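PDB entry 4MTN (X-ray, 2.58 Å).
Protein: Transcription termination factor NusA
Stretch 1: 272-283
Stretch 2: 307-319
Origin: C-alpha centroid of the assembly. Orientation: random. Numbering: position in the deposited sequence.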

# COMPACT_ATOMS: atom_id res chain seq x y z
N LEU A 272 -25.18 6.70 10.81
CA LEU A 272 -24.43 7.09 9.62
C LEU A 272 -24.45 8.60 9.40
O LEU A 272 -25.52 9.21 9.37
CB LEU A 272 -24.99 6.38 8.38
CG LEU A 272 -24.55 4.93 8.11
CD1 LEU A 272 -25.18 3.96 9.11
CD2 LEU A 272 -24.90 4.53 6.68
N CYS A 273 -23.27 9.19 9.26
CA CYS A 273 -23.14 10.61 8.98
C CYS A 273 -22.39 10.82 7.67
O CYS A 273 -21.18 11.07 7.67
CB CYS A 273 -22.43 11.34 10.12
SG CYS A 273 -23.17 11.09 11.75
N PRO A 274 -23.11 10.72 6.53
CA PRO A 274 -22.53 10.77 5.18
C PRO A 274 -21.72 12.03 4.89
O PRO A 274 -20.72 11.96 4.18
CB PRO A 274 -23.77 10.71 4.28
CG PRO A 274 -24.81 10.04 5.11
CD PRO A 274 -24.57 10.52 6.50
N MSE A 275 -22.15 13.17 5.44
CA MSE A 275 -21.49 14.44 5.17
C MSE A 275 -20.08 14.51 5.76
O MSE A 275 -19.19 15.12 5.17
CB MSE A 275 -22.33 15.60 5.70
CG MSE A 275 -23.60 15.85 4.91
SE MSE A 275 -24.52 17.47 5.46
CE MSE A 275 -23.07 18.74 5.25
N LEU A 276 -19.89 13.89 6.91
CA LEU A 276 -18.57 13.83 7.53
C LEU A 276 -17.85 12.54 7.17
O LEU A 276 -16.70 12.34 7.56
CB LEU A 276 -18.69 13.96 9.05
CG LEU A 276 -18.84 15.38 9.60
CD1 LEU A 276 -19.07 15.35 11.10
CD2 LEU A 276 -17.60 16.20 9.27
N GLY A 277 -18.52 11.67 6.42
CA GLY A 277 -17.98 10.37 6.09
C GLY A 277 -17.70 9.58 7.35
O GLY A 277 -16.69 8.88 7.45
N ARG A 278 -18.59 9.71 8.32
CA ARG A 278 -18.37 9.18 9.66
C ARG A 278 -19.52 8.30 10.14
O ARG A 278 -20.68 8.65 9.99
CB ARG A 278 -18.15 10.33 10.64
CG ARG A 278 -18.15 9.93 12.10
CD ARG A 278 -18.18 11.16 13.00
NE ARG A 278 -17.08 12.07 12.72
CZ ARG A 278 -16.98 13.30 13.23
NH1 ARG A 278 -17.92 13.77 14.03
NH2 ARG A 278 -15.93 14.06 12.92
N VAL A 279 -19.17 7.15 10.71
CA VAL A 279 -20.16 6.29 11.36
C VAL A 279 -20.12 6.53 12.86
O VAL A 279 -19.08 6.37 13.50
CB VAL A 279 -19.93 4.80 11.06
CG1 VAL A 279 -20.81 3.93 11.94
CG2 VAL A 279 -20.18 4.50 9.59
N LEU A 280 -21.26 6.92 13.43
CA LEU A 280 -21.33 7.18 14.86
C LEU A 280 -21.81 5.94 15.61
O LEU A 280 -22.95 5.51 15.46
CB LEU A 280 -22.27 8.36 15.14
CG LEU A 280 -22.22 8.95 16.55
CD1 LEU A 280 -20.81 9.42 16.88
CD2 LEU A 280 -23.21 10.09 16.68
N VAL A 281 -20.92 5.37 16.42
CA VAL A 281 -21.22 4.14 17.14
C VAL A 281 -21.47 4.40 18.63
O VAL A 281 -20.61 4.93 19.33
CB VAL A 281 -20.07 3.12 17.00
CG1 VAL A 281 -20.26 1.96 17.95
CG2 VAL A 281 -19.98 2.63 15.56
N LEU A 282 -22.66 4.04 19.09
CA LEU A 282 -23.04 4.22 20.49
C LEU A 282 -22.72 2.98 21.32
O LEU A 282 -23.14 1.87 20.99
CB LEU A 282 -24.52 4.57 20.60
CG LEU A 282 -24.90 5.94 20.05
CD1 LEU A 282 -26.39 6.19 20.19
CD2 LEU A 282 -24.11 7.03 20.77
N VAL A 283 -21.97 3.18 22.40
CA VAL A 283 -21.47 2.08 23.21
C VAL A 283 -21.61 2.39 24.70
O VAL A 283 -21.28 3.48 25.15
CB VAL A 283 -20.00 1.77 22.87
CG1 VAL A 283 -19.33 0.99 23.98
CG2 VAL A 283 -19.90 1.02 21.55
N GLY A 307 -14.26 1.25 6.06
CA GLY A 307 -14.02 2.27 5.06
C GLY A 307 -14.64 3.60 5.45
O GLY A 307 -14.72 4.52 4.64
N TRP A 308 -15.08 3.68 6.70
CA TRP A 308 -15.65 4.91 7.24
C TRP A 308 -14.88 5.35 8.48
O TRP A 308 -13.95 4.67 8.92
CB TRP A 308 -17.13 4.73 7.58
CG TRP A 308 -18.03 4.63 6.39
CD1 TRP A 308 -17.97 3.71 5.38
CD2 TRP A 308 -19.15 5.48 6.09
NE1 TRP A 308 -18.97 3.94 4.47
CE2 TRP A 308 -19.71 5.02 4.88
CE3 TRP A 308 -19.72 6.58 6.72
CZ2 TRP A 308 -20.81 5.63 4.29
CZ3 TRP A 308 -20.82 7.18 6.14
CH2 TRP A 308 -21.36 6.70 4.93
N ASP A 309 -15.27 6.49 9.05
CA ASP A 309 -14.66 6.97 10.28
C ASP A 309 -15.58 6.65 11.46
O ASP A 309 -16.69 7.16 11.54
CB ASP A 309 -14.38 8.47 10.20
CG ASP A 309 -13.85 9.03 11.51
OD1 ASP A 309 -12.68 8.75 11.85
OD2 ASP A 309 -14.60 9.77 12.19
N ILE A 310 -15.10 5.81 12.36
CA ILE A 310 -15.91 5.39 13.50
C ILE A 310 -15.63 6.24 14.73
O ILE A 310 -14.50 6.34 15.19
CB ILE A 310 -15.66 3.91 13.85
CG1 ILE A 310 -16.05 3.01 12.67
CG2 ILE A 310 -16.43 3.51 15.10
CD1 ILE A 310 -15.88 1.53 12.95
N ASP A 311 -16.68 6.87 15.25
CA ASP A 311 -16.58 7.67 16.46
C ASP A 311 -17.37 7.01 17.59
O ASP A 311 -18.60 6.94 17.54
CB ASP A 311 -17.09 9.09 16.22
CG ASP A 311 -16.51 10.10 17.19
OD1 ASP A 311 -16.05 9.68 18.28
OD2 ASP A 311 -16.52 11.31 16.88
N VAL A 312 -16.67 6.51 18.60
CA VAL A 312 -17.31 5.77 19.68
C VAL A 312 -17.63 6.66 20.88
O VAL A 312 -16.74 7.23 21.51
CB VAL A 312 -16.43 4.60 20.15
CG1 VAL A 312 -17.04 3.93 21.37
CG2 VAL A 312 -16.26 3.59 19.03
N MSE A 313 -18.92 6.75 21.19
CA MSE A 313 -19.39 7.51 22.34
C MSE A 313 -20.48 6.74 23.08
O MSE A 313 -21.00 5.75 22.56
CB MSE A 313 -19.94 8.88 21.92
CG MSE A 313 -18.96 9.74 21.14
SE MSE A 313 -19.80 11.39 20.52
CE MSE A 313 -20.17 12.21 22.24
N THR A 314 -20.82 7.18 24.28
CA THR A 314 -21.99 6.66 24.97
C THR A 314 -23.20 7.48 24.55
O THR A 314 -23.06 8.44 23.79
CB THR A 314 -21.83 6.69 26.50
OG1 THR A 314 -21.95 8.04 26.97
CG2 THR A 314 -20.48 6.13 26.91
N ARG A 315 -24.38 7.12 25.04
CA ARG A 315 -25.59 7.86 24.69
C ARG A 315 -25.69 9.14 25.51
O ARG A 315 -26.11 10.18 25.01
CB ARG A 315 -26.83 6.99 24.91
CG ARG A 315 -28.12 7.66 24.45
CD ARG A 315 -28.14 7.86 22.94
NE ARG A 315 -29.13 8.85 22.52
CZ ARG A 315 -29.43 9.12 21.26
NH1 ARG A 315 -28.82 8.47 20.27
NH2 ARG A 315 -30.34 10.03 20.97
N GLU A 316 -25.29 9.05 26.78
CA GLU A 316 -25.37 10.19 27.69
C GLU A 316 -24.43 11.31 27.29
O GLU A 316 -24.80 12.48 27.33
CB GLU A 316 -25.07 9.74 29.13
CG GLU A 316 -26.18 8.91 29.77
CD GLU A 316 -26.25 7.50 29.23
OE1 GLU A 316 -25.25 7.03 28.64
OE2 GLU A 316 -27.30 6.85 29.40
N GLU A 317 -23.21 10.95 26.91
CA GLU A 317 -22.22 11.95 26.53
C GLU A 317 -22.48 12.46 25.11
O GLU A 317 -21.93 13.48 24.70
CB GLU A 317 -20.80 11.39 26.64
CG GLU A 317 -20.40 10.42 25.54
CD GLU A 317 -19.06 9.76 25.81
OE1 GLU A 317 -18.66 9.70 26.99
OE2 GLU A 317 -18.41 9.31 24.85
N LEU A 318 -23.31 11.74 24.37
CA LEU A 318 -23.75 12.21 23.06
C LEU A 318 -24.79 13.31 23.22
O LEU A 318 -24.72 14.34 22.56
CB LEU A 318 -24.32 11.07 22.22
CG LEU A 318 -24.92 11.49 20.88
CD1 LEU A 318 -23.86 12.11 19.98
CD2 LEU A 318 -25.61 10.33 20.19
N ASP A 319 -25.76 13.08 24.10
CA ASP A 319 -26.80 14.06 24.39
C ASP A 319 -26.18 15.36 24.91
O ASP A 319 -26.65 16.45 24.59
CB ASP A 319 -27.79 13.51 25.41
CG ASP A 319 -28.44 12.21 24.96
OD1 ASP A 319 -28.57 12.01 23.74
OD2 ASP A 319 -28.81 11.40 25.83

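Paired parallel strands sort their side chains by face while the backbone holds the register, and NusA offers a compact example. On the face carrying Leu280 and Leu282, both leucines reach a helical residue beyond the second strand: Leu280 CD2 lies 3.9 Å from Leu318 CD1, and Leu282 CD2 lies 3.7 Å from Leu318 CD2. Leu280 CD1 also approaches the selenium of selenomethionine Met313, at 4.3 Å from SE. The other face is built from beta-branched residues, with Val281 CG2 3.7 Å from Ile310 CG2, and just past the strand end, Val283 CB lies 4.0 Å from Val312 CG1.

Between these layers runs the parallel ladder, in which the odd-numbered residues of both strands do the bonding, those of each strand interleaved with those of the other. Val281 N donates to Asp311 O (3.0 Å), while Val281 O accepts from Met313 N (3.1 Å); Val279 repeats the pattern, its N donating to Asp309 O at 2.6 Å and its O accepting from Asp311 N at 3.0 Å. Each such residue thus straddles two neighbours, as parallel pairing requires.

Toward the start of the strands, Trp308 packs against Val279, its CE3 3.6 Å from Val279 CG2. At the polar edge, Arg278 NE forms a salt bridge with Asp309 OD2, but at 3.4 Å its hydrogen bond is weak. Asp311 OD2 lies over one guanidinium face, 4.0 Å from Arg278 NH1, contributing charge alone.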